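Geranylgeranyl pyrophosphate synthetase (PDB 1WY0) probably catalyses the stepwise condensation of isopentenyl diphosphate with allylic diphosphates to make geranylgeranyl diphosphate. Local coordinates at residues Ile22-Pro27 and Ala68-Val73; Val165-Tyr170 and Phe250-Asp255; Gly189-Thr194 and Glu198-Leu203; Leu263-Lys268 and Met288-Leu293. All blocks are in the same frame, centred on the assembly; numbering follows the deposited sequence.

In the fold
The four contacts illustrate how an all-helical prenyltransferase spends different chemistry in different places. Interactions 1 and 3, both buried, meet where Ala68 packs on Ile192: the first adds a carboxylate and a phenol to an aliphatic core, the second is mainly apolar packing, with one threonine hydroxyl at a tyrosine edge, between consecutive antiparallel helices. Across the chain's centre from interaction 1, interactions 2 and 4 touch through Phe250 and Leu293 and through Phe251 and Leu263. Interaction 2 is partly exposed and turns on a hydrogen bond at a helix start, whereas interaction 4 is small but buried, an isoleucine methyl against an alanine and a glutamate's aliphatic part. Helix 167-193 serves interactions 2 and 3.

Interaction 1: Ile22-Pro27 and Ala68-Val73; sequences IFELIP and AIYPAV
Val73 receives two apolar partners from the last turn of helix 3-25, and both touch the same methyl, CG1. Leu25 comes head-on, its CD1 3.8 Å from Val73 CG1, so that the two side chains meet tip to tip. Ile22 approaches at a slant, and its CG1 rather than its terminal methyl lies 3.8 Å from Val73 CG1. The valine methyl stands opposite the backbone N of Val73 (chi1 168°), which sends it out toward the neighbouring helix. Ala124 of helix 107-126 touches both Leu25 and Val73.

The polar part lies alongside. Tyr70 points its hydroxyl at the extended side chain of Glu24, leaving Tyr70 OH 2.7 Å from Glu24 OE2. The carboxylate oxygen sits at the ring edge, in the ring plane, while the carboxylate itself is turned 72° from the ring. The clear partner of Glu24 OE2 is Arg127 NH1, in a salt bridge, which would probably favour the charged carboxylate.

The arrangement seats the end of the N-terminal helix on the start of helix 69-90, the helix whose far end carries DDIMD, the first aspartate-rich motif of the all-alpha isoprenoid synthase fold.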
loop_
_atom_site.group_PDB
_atom_site.type_symbol
_atom_site.label_atom_id
_atom_site.label_comp_id
_atom_site.label_asym_id
_atom_site.label_seq_id
_atom_site.Cartn_x
_atom_site.Cartn_y
_atom_site.Cartn_z
ATOM N N ILE A 22 1.308 8.950 16.210
ATOM C CA ILE A 22 2.007 8.520 15.014
ATOM C C ILE A 22 3.228 7.688 15.362
ATOM O O ILE A 22 3.401 6.578 14.862
ATOM C CB ILE A 22 2.468 9.725 14.158
ATOM C CG1 ILE A 22 1.279 10.292 13.379
ATOM C CG2 ILE A 22 3.590 9.300 13.210
ATOM C CD1 ILE A 22 1.611 11.502 12.553
ATOM N N PHE A 23 4.072 8.219 16.235
ATOM C CA PHE A 23 5.288 7.516 16.595
ATOM C C PHE A 23 5.143 6.340 17.545
ATOM O O PHE A 23 6.121 5.666 17.850
ATOM C CB PHE A 23 6.320 8.520 17.100
ATOM C CG PHE A 23 6.837 9.418 16.010
ATOM C CD1 PHE A 23 7.523 8.881 14.923
ATOM C CD2 PHE A 23 6.586 10.784 16.030
ATOM C CE1 PHE A 23 7.943 9.683 13.876
ATOM C CE2 PHE A 23 7.002 11.599 14.985
ATOM C CZ PHE A 23 7.682 11.046 13.904
ATOM N N GLU A 24 3.931 6.079 18.017
ATOM C CA GLU A 24 3.751 4.920 18.872
ATOM C C GLU A 24 3.334 3.797 17.929
ATOM O O GLU A 24 3.473 2.615 18.247
ATOM C CB GLU A 24 2.695 5.166 19.955
ATOM C CG GLU A 24 1.252 4.968 19.552
ATOM C CD GLU A 24 0.328 5.052 20.755
ATOM O OE1 GLU A 24 0.554 5.941 21.606
ATOM O OE2 GLU A 24 -0.618 4.235 20.850
ATOM N N LEU A 25 2.834 4.189 16.756
ATOM C CA LEU A 25 2.436 3.243 15.719
ATOM C C LEU A 25 3.685 2.856 14.923
ATOM O O LEU A 25 3.854 1.699 14.550
ATOM C CB LEU A 25 1.395 3.863 14.782
ATOM C CG LEU A 25 -0.077 3.853 15.212
ATOM C CD1 LEU A 25 -0.892 4.625 14.205
ATOM C CD2 LEU A 25 -0.593 2.421 15.310
ATOM N N ILE A 26 4.553 3.828 14.657
ATOM C CA ILE A 26 5.788 3.557 13.932
ATOM C C ILE A 26 6.985 3.939 14.796
ATOM O O ILE A 26 7.626 4.972 14.599
ATOM C CB ILE A 26 5.860 4.300 12.556
ATOM C CG1 ILE A 26 5.684 5.808 12.730
ATOM C CG2 ILE A 26 4.768 3.787 11.628
ATOM C CD1 ILE A 26 5.827 6.574 11.427
ATOM N N PRO A 27 7.290 3.098 15.792
ATOM C CA PRO A 27 8.418 3.275 16.697
ATOM C C PRO A 27 9.699 2.665 16.119
ATOM O O PRO A 27 9.710 2.037 15.070
ATOM C CB PRO A 27 8.062 2.586 18.016
ATOM C CG PRO A 27 7.232 1.380 17.571
ATOM C CD PRO A 27 6.559 1.921 16.225
ATOM N N ALA A 68 -11.326 11.898 17.649
ATOM C CA ALA A 68 -10.936 11.819 16.246
ATOM C C ALA A 68 -9.414 11.814 16.066
ATOM O O ALA A 68 -8.881 12.191 15.026
ATOM C CB ALA A 68 -11.535 13.025 15.518
ATOM N N ILE A 69 -8.699 11.370 17.115
ATOM C CA ILE A 69 -7.234 11.411 17.054
ATOM C C ILE A 69 -6.655 10.295 16.172
ATOM O O ILE A 69 -5.869 10.507 15.255
ATOM C CB ILE A 69 -6.681 11.284 18.477
ATOM C CG1 ILE A 69 -7.001 12.539 19.294
ATOM C CG2 ILE A 69 -5.147 11.160 18.422
ATOM C CD1 ILE A 69 -6.385 13.801 18.680
ATOM N N TYR A 70 -7.013 9.037 16.412
ATOM C CA TYR A 70 -6.477 7.960 15.584
ATOM C C TYR A 70 -6.940 8.047 14.131
ATOM O O TYR A 70 -6.193 7.699 13.217
ATOM C CB TYR A 70 -6.816 6.593 16.173
ATOM C CG TYR A 70 -5.824 6.142 17.215
ATOM C CD1 TYR A 70 -6.062 6.347 18.572
ATOM C CD2 TYR A 70 -4.641 5.507 16.843
ATOM C CE1 TYR A 70 -5.150 5.925 19.531
ATOM C CE2 TYR A 70 -3.722 5.083 17.793
ATOM C CZ TYR A 70 -3.983 5.293 19.138
ATOM O OH TYR A 70 -3.077 4.857 20.082
ATOM N N PRO A 71 -8.186 8.482 13.896
ATOM C CA PRO A 71 -8.648 8.590 12.509
ATOM C C PRO A 71 -7.893 9.705 11.790
ATOM O O PRO A 71 -7.701 9.655 10.575
ATOM C CB PRO A 71 -10.133 8.904 12.672
ATOM C CG PRO A 71 -10.482 8.119 13.880
ATOM C CD PRO A 71 -9.336 8.426 14.816
ATOM N N ALA A 72 -7.480 10.720 12.547
ATOM C CA ALA A 72 -6.725 11.835 11.987
ATOM C C ALA A 72 -5.317 11.319 11.713
ATOM O O ALA A 72 -4.688 11.689 10.726
ATOM C CB ALA A 72 -6.671 12.989 12.969
ATOM N N VAL A 73 -4.828 10.463 12.600
ATOM C CA VAL A 73 -3.506 9.885 12.436
ATOM C C VAL A 73 -3.482 9.037 11.168
ATOM O O VAL A 73 -2.516 9.063 10.414
ATOM C CB VAL A 73 -3.127 9.017 13.657
ATOM C CG1 VAL A 73 -1.881 8.184 13.357
ATOM C CG2 VAL A 73 -2.867 9.914 14.863
#

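Interaction 2: Val165-Tyr170 and Phe250-Asp255; sequences VTIEEY and FFENAD
Glu252 has a first torsion of -148°, and its chain runs extended beyond CG, which carries the carboxylate across from helix 245-253 to the start of helix 167-193. On the receiving side, Ile167 holds CG1 beside its own backbone N, which places the amide and the aliphatic branch within reach of the same carboxylate. Ile167 N donates to Glu252 OE1 at 3.2 Å, a long but almost perfectly straight bond (179°) that enters on the syn side, 23° out of the carboxylate plane. The two side chains cross at about a right angle, with Ile167 CD1 3.6 Å from Glu252 OE2.

The helix start that Glu252 reaches is organised by a capping box. Thr166 occupies the N-cap, where its OG1 accepts from Glu169 N at 2.9 Å, and Glu169 OE1 returns the bond by accepting from Thr166 N, also at 2.9 Å, through its anti lone pair. Glu252 thus adds an acceptor from a distant helix to an amide the box does not use, and its negative charge would probably be favoured by the partial positive charge of the helix start.

Deeper in, Phe251 lies against the backbone of Val165: its CD2 is 4.0 Å from Val165 N. The Phe251 ring also meets Phe262 with the planes steeply inclined, while Val165 and Ile167 both pack on Ala248 of helix 245-253.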
loop_
_atom_site.group_PDB
_atom_site.type_symbol
_atom_site.label_atom_id
_atom_site.label_comp_id
_atom_site.label_asym_id
_atom_site.label_seq_id
_atom_site.Cartn_x
_atom_site.Cartn_y
_atom_site.Cartn_z
ATOM N N VAL A 165 -2.272 18.775 -22.189
ATOM C CA VAL A 165 -3.396 18.286 -21.391
ATOM C C VAL A 165 -4.462 19.360 -21.423
ATOM O O VAL A 165 -4.172 20.504 -21.746
ATOM C CB VAL A 165 -3.030 18.061 -19.891
ATOM C CG1 VAL A 165 -2.091 16.878 -19.736
ATOM C CG2 VAL A 165 -2.406 19.320 -19.324
ATOM N N THR A 166 -5.688 18.997 -21.068
ATOM C CA THR A 166 -6.791 19.949 -21.052
ATOM C C THR A 166 -7.088 20.364 -19.621
ATOM O O THR A 166 -6.687 19.688 -18.676
ATOM C CB THR A 166 -8.077 19.338 -21.653
ATOM O OG1 THR A 166 -8.666 18.427 -20.713
ATOM C CG2 THR A 166 -7.752 18.596 -22.950
ATOM N N ILE A 167 -7.787 21.481 -19.460
ATOM C CA ILE A 167 -8.133 21.957 -18.136
ATOM C C ILE A 167 -8.934 20.867 -17.445
ATOM O O ILE A 167 -8.780 20.633 -16.250
ATOM C CB ILE A 167 -8.990 23.246 -18.207
ATOM C CG1 ILE A 167 -8.123 24.432 -18.653
ATOM C CG2 ILE A 167 -9.646 23.519 -16.866
ATOM C CD1 ILE A 167 -8.923 25.706 -18.916
ATOM N N GLU A 168 -9.791 20.202 -18.212
ATOM C CA GLU A 168 -10.636 19.143 -17.683
ATOM C C GLU A 168 -9.830 17.933 -17.219
ATOM O O GLU A 168 -10.156 17.312 -16.211
ATOM C CB GLU A 168 -11.631 18.690 -18.748
ATOM C CG GLU A 168 -12.543 17.587 -18.263
ATOM C CD GLU A 168 -13.264 16.910 -19.391
ATOM O OE1 GLU A 168 -14.084 17.592 -20.056
ATOM O OE2 GLU A 168 -12.999 15.700 -19.616
ATOM N N GLU A 169 -8.801 17.583 -17.978
ATOM C CA GLU A 169 -7.956 16.455 -17.624
ATOM C C GLU A 169 -7.230 16.784 -16.330
ATOM O O GLU A 169 -7.264 16.004 -15.376
ATOM C CB GLU A 169 -6.952 16.172 -18.740
ATOM C CG GLU A 169 -7.456 15.156 -19.755
ATOM C CD GLU A 169 -6.587 15.070 -21.000
ATOM O OE1 GLU A 169 -6.010 16.098 -21.416
ATOM O OE2 GLU A 169 -6.492 13.963 -21.570
ATOM N N TYR A 170 -6.595 17.953 -16.294
ATOM C CA TYR A 170 -5.838 18.252 -15.085
ATOM C C TYR A 170 -6.749 18.338 -13.860
ATOM O O TYR A 170 -6.484 17.759 -12.814
ATOM C CB TYR A 170 -5.116 19.584 -15.290
ATOM C CG TYR A 170 -4.659 20.114 -13.977
ATOM C CD1 TYR A 170 -3.441 19.696 -13.448
ATOM C CD2 TYR A 170 -5.445 21.022 -13.268
ATOM C CE1 TYR A 170 -3.008 20.187 -12.225
ATOM C CE2 TYR A 170 -5.017 21.506 -12.040
ATOM C CZ TYR A 170 -3.806 21.088 -11.517
ATOM O OH TYR A 170 -3.370 21.570 -10.299
ATOM N N PHE A 250 -2.980 27.410 -20.758
ATOM C CA PHE A 250 -2.170 27.922 -21.865
ATOM C C PHE A 250 -2.330 27.089 -23.143
ATOM O O PHE A 250 -2.494 27.602 -24.244
ATOM C CB PHE A 250 -0.703 27.927 -21.434
ATOM C CG PHE A 250 0.170 28.133 -22.637
ATOM C CD1 PHE A 250 0.778 27.041 -23.240
ATOM C CD2 PHE A 250 0.394 29.412 -23.117
ATOM C CE1 PHE A 250 1.617 27.230 -24.329
ATOM C CE2 PHE A 250 1.236 29.597 -24.211
ATOM C CZ PHE A 250 1.847 28.509 -24.821
ATOM N N PHE A 251 -2.234 25.754 -22.980
ATOM C CA PHE A 251 -2.402 24.872 -24.134
ATOM C C PHE A 251 -3.800 25.004 -24.754
ATOM O O PHE A 251 -4.007 24.814 -25.946
ATOM C CB PHE A 251 -2.171 23.425 -23.688
ATOM C CG PHE A 251 -0.697 23.153 -23.582
ATOM C CD1 PHE A 251 0.192 23.812 -24.421
ATOM C CD2 PHE A 251 -0.234 22.228 -22.661
ATOM C CE1 PHE A 251 1.551 23.548 -24.333
ATOM C CE2 PHE A 251 1.131 21.969 -22.578
ATOM C CZ PHE A 251 2.027 22.625 -23.411
ATOM N N GLU A 252 -4.788 25.308 -23.889
ATOM C CA GLU A 252 -6.146 25.463 -24.402
ATOM C C GLU A 252 -6.338 26.772 -25.187
ATOM O O GLU A 252 -7.188 26.887 -26.060
ATOM C CB GLU A 252 -7.138 25.399 -23.239
ATOM C CG GLU A 252 -8.469 24.771 -23.670
ATOM C CD GLU A 252 -9.154 24.135 -22.483
ATOM O OE1 GLU A 252 -8.674 23.117 -22.006
ATOM O OE2 GLU A 252 -10.207 24.638 -22.078
ATOM N N ASN A 253 -5.526 27.787 -24.847
ATOM C CA ASN A 253 -5.815 29.105 -25.401
ATOM C C ASN A 253 -4.767 29.617 -26.401
ATOM O O ASN A 253 -5.009 30.553 -27.160
ATOM C CB ASN A 253 -5.960 30.079 -24.231
ATOM C CG ASN A 253 -7.375 30.036 -23.710
ATOM O OD1 ASN A 253 -8.301 30.596 -24.290
ATOM N ND2 ASN A 253 -7.517 29.432 -22.514
ATOM N N ALA A 254 -3.565 29.012 -26.375
ATOM C CA ALA A 254 -2.471 29.594 -27.158
ATOM C C ALA A 254 -2.518 29.231 -28.653
ATOM O O ALA A 254 -3.044 28.199 -29.051
ATOM C CB ALA A 254 -1.143 29.153 -26.551
ATOM N N ASP A 255 -1.973 30.085 -29.520
ATOM C CA ASP A 255 -1.968 29.805 -30.952
ATOM C C ASP A 255 -0.863 28.791 -31.210
ATOM O O ASP A 255 -0.012 28.569 -30.356
ATOM C CB ASP A 255 -1.719 31.079 -31.775
ATOM C CG ASP A 255 -0.390 31.736 -31.457
ATOM O OD1 ASP A 255 0.662 31.074 -31.583
ATOM O OD2 ASP A 255 -0.392 32.928 -31.086
#

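Interaction 3: Gly189-Thr194 and Glu198-Leu203; sequences GGIIGT and EYIKAL
Leu203 and Ile200 project from helix 197-224 onto the last turns of helix 167-193, forming the closed end of an antiparallel helical hairpin. The short segments run at 162° to each other with their axes 9.2 Å apart at the closest. Only a short loop joins the two helices, the second of which carries DDVLD, the second aspartate-rich sequence of the prenyltransferase family, toward its far end.

Gly190 faces Leu203 with bare backbone. With no CB in the way, Leu203 packs directly on the main chain, CD1 standing 3.6 Å from Gly190 CA. Ile200 lies beside that spot and turns its outer end to Ile191; these two side chains cross at about a right angle, with Ile200 CD1 3.8 Å from Ile191 CG1. Arg137 of helix 132-159 touches both isoleucines, while Val61 is shared by Leu203 and Thr194.

Thr194, just where the chain turns away, divides its two branches between two neighbours. Its methyl and Ile200 slide past each other in opposite directions, bringing Thr194 CG2 to 4.1 Å from Ile200 CG1. Its hydroxyl, set opposite the backbone N (chi1 -165°), is directed instead to Tyr199 and also has a weak hydrogen bond with Asn196 N. The threonine crosses the tyrosine nearly perpendicularly and meets the edge of the ring, not a face: Thr194 OG1 lies close to the ring plane, 3.5 Å from Tyr199 CD1.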
loop_
_atom_site.group_PDB
_atom_site.type_symbol
_atom_site.label_atom_id
_atom_site.label_comp_id
_atom_site.label_asym_id
_atom_site.label_seq_id
_atom_site.Cartn_x
_atom_site.Cartn_y
_atom_site.Cartn_z
ATOM N N GLY A 189 -13.960 14.312 10.044
ATOM C CA GLY A 189 -14.016 15.086 11.265
ATOM C C GLY A 189 -15.473 15.194 11.660
ATOM O O GLY A 189 -15.852 14.828 12.771
ATOM N N GLY A 190 -16.293 15.686 10.738
ATOM C CA GLY A 190 -17.711 15.824 11.008
ATOM C C GLY A 190 -18.328 14.543 11.542
ATOM O O GLY A 190 -18.799 14.499 12.682
ATOM N N ILE A 191 -18.313 13.498 10.719
ATOM C CA ILE A 191 -18.900 12.204 11.053
ATOM C C ILE A 191 -18.638 11.804 12.510
ATOM O O ILE A 191 -19.477 11.226 13.187
ATOM C CB ILE A 191 -18.310 11.151 10.114
ATOM C CG1 ILE A 191 -18.839 11.349 8.692
ATOM C CG2 ILE A 191 -18.731 9.744 10.581
ATOM C CD1 ILE A 191 -18.315 10.286 7.724
ATOM N N ILE A 192 -17.408 12.095 12.978
ATOM C CA ILE A 192 -17.039 11.665 14.323
ATOM C C ILE A 192 -17.769 12.463 15.404
ATOM O O ILE A 192 -17.829 12.080 16.564
ATOM C CB ILE A 192 -15.528 11.844 14.490
ATOM C CG1 ILE A 192 -14.773 10.836 13.622
ATOM C CG2 ILE A 192 -15.133 11.589 15.956
ATOM C CD1 ILE A 192 -15.106 9.389 13.991
ATOM N N GLY A 193 -18.309 13.628 15.003
ATOM C CA GLY A 193 -18.912 14.456 16.042
ATOM C C GLY A 193 -20.339 14.927 15.707
ATOM O O GLY A 193 -20.952 15.687 16.448
ATOM N N THR A 194 -20.869 14.486 14.549
ATOM C CA THR A 194 -22.190 14.994 14.181
ATOM C C THR A 194 -22.939 14.046 13.239
ATOM O O THR A 194 -22.363 13.373 12.396
ATOM C CB THR A 194 -22.010 16.350 13.500
ATOM O OG1 THR A 194 -23.273 17.018 13.455
ATOM C CG2 THR A 194 -21.506 16.154 12.066
ATOM N N GLU A 198 -26.117 17.697 6.680
ATOM C CA GLU A 198 -25.934 18.977 6.006
ATOM C C GLU A 198 -24.572 19.582 6.343
ATOM O O GLU A 198 -23.919 20.224 5.530
ATOM C CB GLU A 198 -27.051 19.919 6.456
ATOM C CG GLU A 198 -27.565 20.799 5.316
ATOM C CD GLU A 198 -27.729 19.964 4.065
ATOM O OE1 GLU A 198 -26.726 19.560 3.493
ATOM O OE2 GLU A 198 -28.868 19.744 3.658
ATOM N N TYR A 199 -24.169 19.394 7.616
ATOM C CA TYR A 199 -22.825 19.797 8.011
ATOM C C TYR A 199 -21.776 19.036 7.198
ATOM O O TYR A 199 -20.883 19.600 6.579
ATOM C CB TYR A 199 -22.637 19.454 9.490
ATOM C CG TYR A 199 -23.486 20.313 10.360
ATOM C CD1 TYR A 199 -23.612 20.004 11.714
ATOM C CD2 TYR A 199 -24.113 21.452 9.854
ATOM C CE1 TYR A 199 -24.341 20.829 12.555
ATOM C CE2 TYR A 199 -24.853 22.273 10.695
ATOM C CZ TYR A 199 -24.972 21.962 12.038
ATOM O OH TYR A 199 -25.694 22.782 12.885
ATOM N N ILE A 200 -21.892 17.694 7.256
ATOM C CA ILE A 200 -20.916 16.844 6.584
ATOM C C ILE A 200 -20.756 17.208 5.104
ATOM O O ILE A 200 -19.666 17.213 4.548
ATOM C CB ILE A 200 -21.365 15.387 6.726
ATOM C CG1 ILE A 200 -21.267 14.944 8.190
ATOM C CG2 ILE A 200 -20.440 14.475 5.900
ATOM C CD1 ILE A 200 -21.916 13.580 8.434
ATOM N N LYS A 201 -21.899 17.479 4.448
ATOM C CA LYS A 201 -21.833 17.849 3.038
ATOM C C LYS A 201 -21.148 19.203 2.842
ATOM O O LYS A 201 -20.583 19.497 1.797
ATOM C CB LYS A 201 -23.256 17.900 2.480
ATOM C CG LYS A 201 -23.295 17.630 0.974
ATOM C CD LYS A 201 -24.502 18.286 0.301
ATOM C CE LYS A 201 -24.097 19.239 -0.828
ATOM N NZ LYS A 201 -24.405 20.615 -0.443
ATOM N N ALA A 202 -21.244 20.028 3.901
ATOM C CA ALA A 202 -20.604 21.335 3.857
ATOM C C ALA A 202 -19.107 21.231 4.166
ATOM O O ALA A 202 -18.266 21.892 3.565
ATOM C CB ALA A 202 -21.295 22.223 4.893
ATOM N N LEU A 203 -18.768 20.380 5.128
ATOM C CA LEU A 203 -17.379 20.160 5.502
ATOM C C LEU A 203 -16.632 19.503 4.346
ATOM O O LEU A 203 -15.525 19.915 3.998
ATOM C CB LEU A 203 -17.298 19.269 6.743
ATOM C CG LEU A 203 -17.588 19.966 8.075
ATOM C CD1 LEU A 203 -17.651 18.941 9.200
ATOM C CD2 LEU A 203 -16.500 20.998 8.350
#

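Interaction 4: Leu263-Lys268 and Met288-Leu293; sequences LKIFGK and MEAIDL
The chain leaves helical geometry at Ile265, and this first non-helical residue brings its CA to 6.8 Å from that of Ala290, the closest backbone approach between the two segments. The result is a piece of plain helix-end packing: the exit of helix 256-264 rests on the flank of helix 283-296, in a peripheral part of the all-alpha fold.

From segment 263-268 a single side chain carries the contact. Ile265 has CG1 placed between its backbone N and carbonyl carbon (chi1 57°), and the extended branch beyond it directs CD1 at the opposing helix. That methyl touches two successive residues. It lies 3.9 Å from Ala290 N and 4.0 Å from Ala290 CB, so it meets both the main chain and the small side chain. Ala290 is further enclosed by Phe262 and by Ile238 of helix 236-240.

Glu289 supplies the other half. Its CG stands opposite the backbone N (chi1 166°), and the extended chain crosses Ile265 at about a right angle, laying its aliphatic part against the methyl. The charged end has its own partner, since Glu289 OE2 forms a salt bridge with Arg261 NE. Contact with the isoleucine continues along the glutamate chain, with Ile265 CD1 3.7 Å from Glu289 CG and 3.8 Å from Glu289 CD.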
loop_
_atom_site.group_PDB
_atom_site.type_symbol
_atom_site.label_atom_id
_atom_site.label_comp_id
_atom_site.label_asym_id
_atom_site.label_seq_id
_atom_site.Cartn_x
_atom_site.Cartn_y
_atom_site.Cartn_z
ATOM N N LEU A 263 6.641 24.360 -26.160
ATOM C CA LEU A 263 6.936 22.940 -26.002
ATOM C C LEU A 263 8.427 22.630 -26.155
ATOM O O LEU A 263 8.958 21.685 -25.585
ATOM C CB LEU A 263 6.118 22.157 -27.030
ATOM C CG LEU A 263 4.766 21.706 -26.474
ATOM C CD1 LEU A 263 4.028 20.766 -27.428
ATOM C CD2 LEU A 263 4.889 20.957 -25.147
ATOM N N LYS A 264 9.108 23.431 -26.990
ATOM C CA LYS A 264 10.548 23.254 -27.090
ATOM C C LYS A 264 11.215 23.481 -25.729
ATOM O O LYS A 264 12.056 22.715 -25.275
ATOM C CB LYS A 264 11.089 24.247 -28.115
ATOM C CG LYS A 264 11.020 23.703 -29.545
ATOM C CD LYS A 264 11.975 24.434 -30.487
ATOM C CE LYS A 264 11.243 25.432 -31.390
ATOM N NZ LYS A 264 12.162 26.493 -31.788
ATOM N N ILE A 265 10.817 24.597 -25.085
ATOM C CA ILE A 265 11.465 24.979 -23.834
ATOM C C ILE A 265 10.669 24.548 -22.597
ATOM O O ILE A 265 10.727 25.169 -21.543
ATOM C CB ILE A 265 11.632 26.500 -23.828
ATOM C CG1 ILE A 265 10.270 27.176 -23.998
ATOM C CG2 ILE A 265 12.526 26.935 -25.002
ATOM C CD1 ILE A 265 10.383 28.697 -24.074
ATOM N N PHE A 266 9.883 23.463 -22.756
ATOM C CA PHE A 266 9.063 22.933 -21.673
ATOM C C PHE A 266 9.513 21.529 -21.265
ATOM O O PHE A 266 9.558 20.605 -22.067
ATOM C CB PHE A 266 7.610 22.897 -22.149
ATOM C CG PHE A 266 6.716 22.480 -21.018
ATOM C CD1 PHE A 266 6.705 23.221 -19.842
ATOM C CD2 PHE A 266 5.909 21.362 -21.150
ATOM C CE1 PHE A 266 5.879 22.839 -18.796
ATOM C CE2 PHE A 266 5.082 20.986 -20.095
ATOM C CZ PHE A 266 5.062 21.721 -18.917
ATOM N N GLY A 267 9.872 21.347 -19.984
ATOM C CA GLY A 267 10.262 20.019 -19.525
ATOM C C GLY A 267 11.542 19.528 -20.207
ATOM O O GLY A 267 11.749 18.337 -20.400
ATOM N N LYS A 268 12.410 20.467 -20.572
ATOM C CA LYS A 268 13.673 20.131 -21.228
ATOM C C LYS A 268 14.817 20.067 -20.215
ATOM O O LYS A 268 14.707 20.582 -19.098
ATOM C CB LYS A 268 14.002 21.170 -22.305
ATOM C CG LYS A 268 15.330 20.933 -23.020
ATOM C CD LYS A 268 15.675 22.089 -23.951
ATOM C CE LYS A 268 15.785 23.408 -23.186
ATOM N NZ LYS A 268 16.021 24.576 -24.082
ATOM N N MET A 288 12.188 32.175 -18.579
ATOM C CA MET A 288 11.455 33.432 -18.648
ATOM C C MET A 288 10.622 33.534 -19.916
ATOM O O MET A 288 9.510 34.041 -19.885
ATOM C CB MET A 288 12.411 34.628 -18.568
ATOM C CG MET A 288 11.686 35.970 -18.538
ATOM S SD MET A 288 12.712 37.336 -17.989
ATOM C CE MET A 288 13.089 36.791 -16.323
ATOM N N GLU A 289 11.162 33.064 -21.034
ATOM C CA GLU A 289 10.424 33.107 -22.290
ATOM C C GLU A 289 9.165 32.249 -22.176
ATOM O O GLU A 289 8.157 32.537 -22.816
ATOM C CB GLU A 289 11.287 32.601 -23.452
ATOM C CG GLU A 289 10.476 32.291 -24.708
ATOM C CD GLU A 289 11.322 31.940 -25.922
ATOM O OE1 GLU A 289 12.504 31.555 -25.764
ATOM O OE2 GLU A 289 10.784 32.034 -27.047
ATOM N N ALA A 290 9.231 31.202 -21.354
ATOM C CA ALA A 290 8.100 30.294 -21.147
ATOM C C ALA A 290 7.054 30.927 -20.234
ATOM O O ALA A 290 5.856 30.792 -20.459
ATOM C CB ALA A 290 8.585 28.978 -20.551
ATOM N N ILE A 291 7.509 31.621 -19.198
ATOM C CA ILE A 291 6.579 32.274 -18.296
ATOM C C ILE A 291 5.902 33.433 -19.026
ATOM O O ILE A 291 4.731 33.732 -18.787
ATOM C CB ILE A 291 7.302 32.774 -17.035
ATOM C CG1 ILE A 291 7.726 31.561 -16.202
ATOM C CG2 ILE A 291 6.408 33.716 -16.244
ATOM C CD1 ILE A 291 8.499 31.883 -14.940
ATOM N N ASP A 292 6.636 34.069 -19.936
ATOM C CA ASP A 292 6.080 35.172 -20.707
ATOM C C ASP A 292 4.975 34.667 -21.633
ATOM O O ASP A 292 3.967 35.344 -21.849
ATOM C CB ASP A 292 7.171 35.855 -21.532
ATOM C CG ASP A 292 8.062 36.746 -20.691
ATOM O OD1 ASP A 292 7.620 37.168 -19.597
ATOM O OD2 ASP A 292 9.197 37.034 -21.130
ATOM N N LEU A 293 5.178 33.479 -22.188
ATOM C CA LEU A 293 4.191 32.883 -23.074
ATOM C C LEU A 293 2.908 32.621 -22.302
ATOM O O LEU A 293 1.821 32.788 -22.831
ATOM C CB LEU A 293 4.722 31.578 -23.667
ATOM C CG LEU A 293 5.580 31.765 -24.913
ATOM C CD1 LEU A 293 6.076 30.421 -25.418
ATOM C CD2 LEU A 293 4.754 32.462 -25.979
#